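Local coordinates for cupin domain-containing protein (Rhodopseudomonas palustris, PDB 3LAG) that is of unknown function but has a cupin domain that binds a nickel ion, and also carries a calcium-binding site, at residues Q11-D15 with E16-T20. Numbering follows the deposited sequence.
Sequences QIDND and EVRVT
Ile12 pairs with Val19 and Asp13 with Arg18 in a tight antiparallel hairpin, the strand segments 11-13 and 17-20 running at 159° to each other, while Gln11 and Ile12 both face Val19 in a classic beta bulge. Gln11 N reaches Val19 O at 2.8 Å, Ile12 N only weakly, and Val19 N returns a bond to Ile12 O. Where the chain reverses, Asn14 N donates to Val17 O, and the Asn14 side chain folds back into the turn: a chi1 of 64° tucks CG in between the backbone N and C, and this brings OD1 to Glu16 N at 2.8 Å and Val17 N at 3.0 Å. The two strand faces differ in chemistry. On one, Ile12 and Val19 run alongside each other, CD1 of Ile12 3.8 Å from CG2 of Val19, and both pack on Ser68 of the second subunit. On the other, Arg18 grips Asp13 side-on, NE to OD1 at 2.9 Å and almost straight, NH2 to OD2 at 3.0 Å; the planes stand 75° apart, so the guanidinium edge meets the carboxylate from above. Lys95 forms a second salt bridge to Asp13 OD1. A leucine in place of Arg18 would probably cost the Asp13 carboxylate both guanidinium bonds, leaving it to lean mainly on Lys95 and freer to turn. At the tip, Asp15 and Glu16 are calcium ligands in a crystal structure of this protein, as is Asp38, though no calcium sits on this chain here; two neighbouring acids on the hairpin are consistent with that role.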
ATOM      1  N   GLN B  11      -4.345   2.099 -10.066  1.00  7.90           N
ATOM      2  CA  GLN B  11      -3.012   2.686 -10.169  1.00  8.46           C
ATOM      3  C   GLN B  11      -2.030   1.775 -10.884  1.00  8.44           C
ATOM      4  O   GLN B  11      -1.121   2.244 -11.578  1.00  9.20           O
ATOM      5  CB  GLN B  11      -2.470   3.023  -8.787  1.00  8.97           C
ATOM      6  CG  GLN B  11      -3.231   4.125  -8.085  1.00  9.03           C
ATOM      7  CD  GLN B  11      -2.534   4.577  -6.834  1.00  8.99           C
ATOM      8  OE1 GLN B  11      -1.561   3.967  -6.402  1.00 10.04           O
ATOM      9  NE2 GLN B  11      -3.036   5.640  -6.231  1.00  9.04           N
ATOM     10  N   ILE B  12      -2.196   0.470 -10.669  1.00  7.63           N
ATOM     11  CA  ILE B  12      -1.293  -0.527 -11.232  1.00  8.06           C
ATOM     12  C   ILE B  12      -2.147  -1.704 -11.631  1.00  6.61           C
ATOM     13  O   ILE B  12      -3.050  -2.117 -10.891  1.00  6.70           O
ATOM     14  CB  ILE B  12      -0.273  -1.035 -10.182  1.00  8.66           C
ATOM     15  CG1 ILE B  12       0.641   0.093  -9.707  1.00 10.26           C
ATOM     16  CG2 ILE B  12       0.535  -2.206 -10.740  1.00  9.36           C
ATOM     17  CD1 ILE B  12       1.443  -0.267  -8.483  1.00 12.48           C
ATOM     18  N   ASP B  13      -1.870  -2.280 -12.790  1.00  6.58           N
ATOM     19  CA  ASP B  13      -2.567  -3.497 -13.154  1.00  6.38           C
ATOM     20  C   ASP B  13      -1.675  -4.295 -14.097  1.00  7.55           C
ATOM     21  O   ASP B  13      -1.359  -3.835 -15.206  1.00  8.53           O
ATOM     22  CB  ASP B  13      -3.912  -3.187 -13.818  1.00  7.29           C
ATOM     23  CG  ASP B  13      -4.782  -4.414 -13.972  1.00  8.05           C
ATOM     24  OD1 ASP B  13      -4.748  -5.295 -13.079  1.00  8.71           O
ATOM     25  OD2 ASP B  13      -5.490  -4.517 -15.002  1.00 10.14           O
ATOM     26  N   ASN B  14      -1.262  -5.482 -13.658  1.00  8.12           N
ATOM     27  CA  ASN B  14      -0.376  -6.320 -14.456  1.00  8.11           C
ATOM     28  C   ASN B  14      -0.642  -7.795 -14.179  1.00  7.97           C
ATOM     29  O   ASN B  14      -1.600  -8.146 -13.498  1.00  7.67           O
ATOM     30  CB  ASN B  14       1.098  -5.920 -14.259  1.00  8.16           C
ATOM     31  CG  ASN B  14       1.593  -6.139 -12.840  1.00  9.00           C
ATOM     32  OD1 ASN B  14       1.254  -7.123 -12.218  1.00  8.85           O
ATOM     33  ND2 ASN B  14       2.412  -5.225 -12.333  1.00  8.94           N
ATOM     34  N   ASP B  15       0.186  -8.682 -14.710  1.00  8.62           N
ATOM     35  CA  ASP B  15      -0.125 -10.101 -14.620  0.50  9.38           C
ATOM     36  C   ASP B  15      -0.003 -10.650 -13.198  1.00  8.98           C
ATOM     37  O   ASP B  15      -0.454 -11.765 -12.926  1.00 10.01           O
ATOM     38  CB  ASP B  15       0.729 -10.920 -15.595  0.50 11.24           C
ATOM     39  CG  ASP B  15       2.161 -11.108 -15.112  0.50 13.50           C
ATOM     40  OD1 ASP B  15       2.734 -10.163 -14.520  0.50 16.48           O
ATOM     41  OD2 ASP B  15       2.710 -12.208 -15.315  0.50 14.61           O
ATOM     42  N   GLU B  16       0.586  -9.870 -12.293  1.00  9.24           N
ATOM     43  CA  GLU B  16       0.766 -10.316 -10.914  0.50  9.18           C
ATOM     44  C   GLU B  16      -0.167  -9.623  -9.924  1.00  8.90           C
ATOM     45  O   GLU B  16      -0.527 -10.197  -8.888  1.00  8.96           O
ATOM     46  CB  GLU B  16       2.210 -10.095 -10.448  0.50 10.08           C
ATOM     47  CG  GLU B  16       3.276 -10.638 -11.376  0.50 12.46           C
ATOM     48  CD  GLU B  16       3.235 -12.145 -11.515  0.50 15.36           C
ATOM     49  OE1 GLU B  16       2.582 -12.821 -10.687  0.50 15.87           O
ATOM     50  OE2 GLU B  16       3.861 -12.657 -12.464  0.50 17.33           O
ATOM     51  N   VAL B  17      -0.564  -8.395 -10.225  1.00  8.18           N
ATOM     52  CA  VAL B  17      -1.199  -7.611  -9.199  1.00  8.21           C
ATOM     53  C   VAL B  17      -2.073  -6.500  -9.771  1.00  7.93           C
ATOM     54  O   VAL B  17      -1.829  -5.999 -10.863  1.00  8.09           O
ATOM     55  CB  VAL B  17      -0.089  -6.996  -8.289  1.00  8.82           C
ATOM     56  CG1 VAL B  17       0.741  -5.964  -9.046  1.00 10.13           C
ATOM     57  CG2 VAL B  17      -0.666  -6.392  -7.029  1.00  9.82           C
ATOM     58  N   ARG B  18      -3.099  -6.131  -9.015  1.00  6.92           N
ATOM     59  CA  ARG B  18      -3.860  -4.918  -9.280  1.00  7.72           C
ATOM     60  C   ARG B  18      -3.934  -4.070  -8.022  1.00  8.98           C
ATOM     61  O   ARG B  18      -4.295  -4.574  -6.955  1.00 11.37           O
ATOM     62  CB  ARG B  18      -5.276  -5.248  -9.720  1.00  7.98           C
ATOM     63  CG  ARG B  18      -6.103  -4.004 -10.021  1.00 10.58           C
ATOM     64  CD  ARG B  18      -7.454  -4.372 -10.555  1.00 15.08           C
ATOM     65  NE  ARG B  18      -7.356  -4.752 -11.958  1.00 16.15           N
ATOM     66  CZ  ARG B  18      -8.393  -4.868 -12.778  1.00 19.52           C
ATOM     67  NH1 ARG B  18      -9.623  -4.642 -12.336  1.00 22.45           N
ATOM     68  NH2 ARG B  18      -8.200  -5.211 -14.044  1.00 19.68           N
ATOM     69  N   VAL B  19      -3.619  -2.787  -8.160  1.00  7.32           N
ATOM     70  CA  VAL B  19      -3.666  -1.834  -7.057  1.00  7.18           C
ATOM     71  C   VAL B  19      -4.715  -0.776  -7.365  1.00  7.82           C
ATOM     72  O   VAL B  19      -4.602  -0.075  -8.366  1.00  7.91           O
ATOM     73  CB  VAL B  19      -2.301  -1.169  -6.825  1.00  8.00           C
ATOM     74  CG1 VAL B  19      -2.401  -0.222  -5.656  1.00  9.05           C
ATOM     75  CG2 VAL B  19      -1.231  -2.220  -6.558  1.00  9.64           C
ATOM     76  N   THR B  20      -5.737  -0.699  -6.515  1.00  7.41           N
ATOM     77  CA  THR B  20      -6.824   0.260  -6.671  1.00  7.77           C
ATOM     78  C   THR B  20      -6.908   1.178  -5.472  1.00  7.34           C
ATOM     79  O   THR B  20      -6.939   0.723  -4.327  1.00  7.89           O
ATOM     80  CB  THR B  20      -8.185  -0.449  -6.810  1.00  8.08           C
ATOM     81  OG1 THR B  20      -8.110  -1.409  -7.869  1.00  8.69           O
ATOM     82  CG2 THR B  20      -9.302   0.542  -7.118  1.00  8.83           C
TER
HETATM   83  O   HOH W   1       5.057 -11.888 -14.475  1.00  5.95           O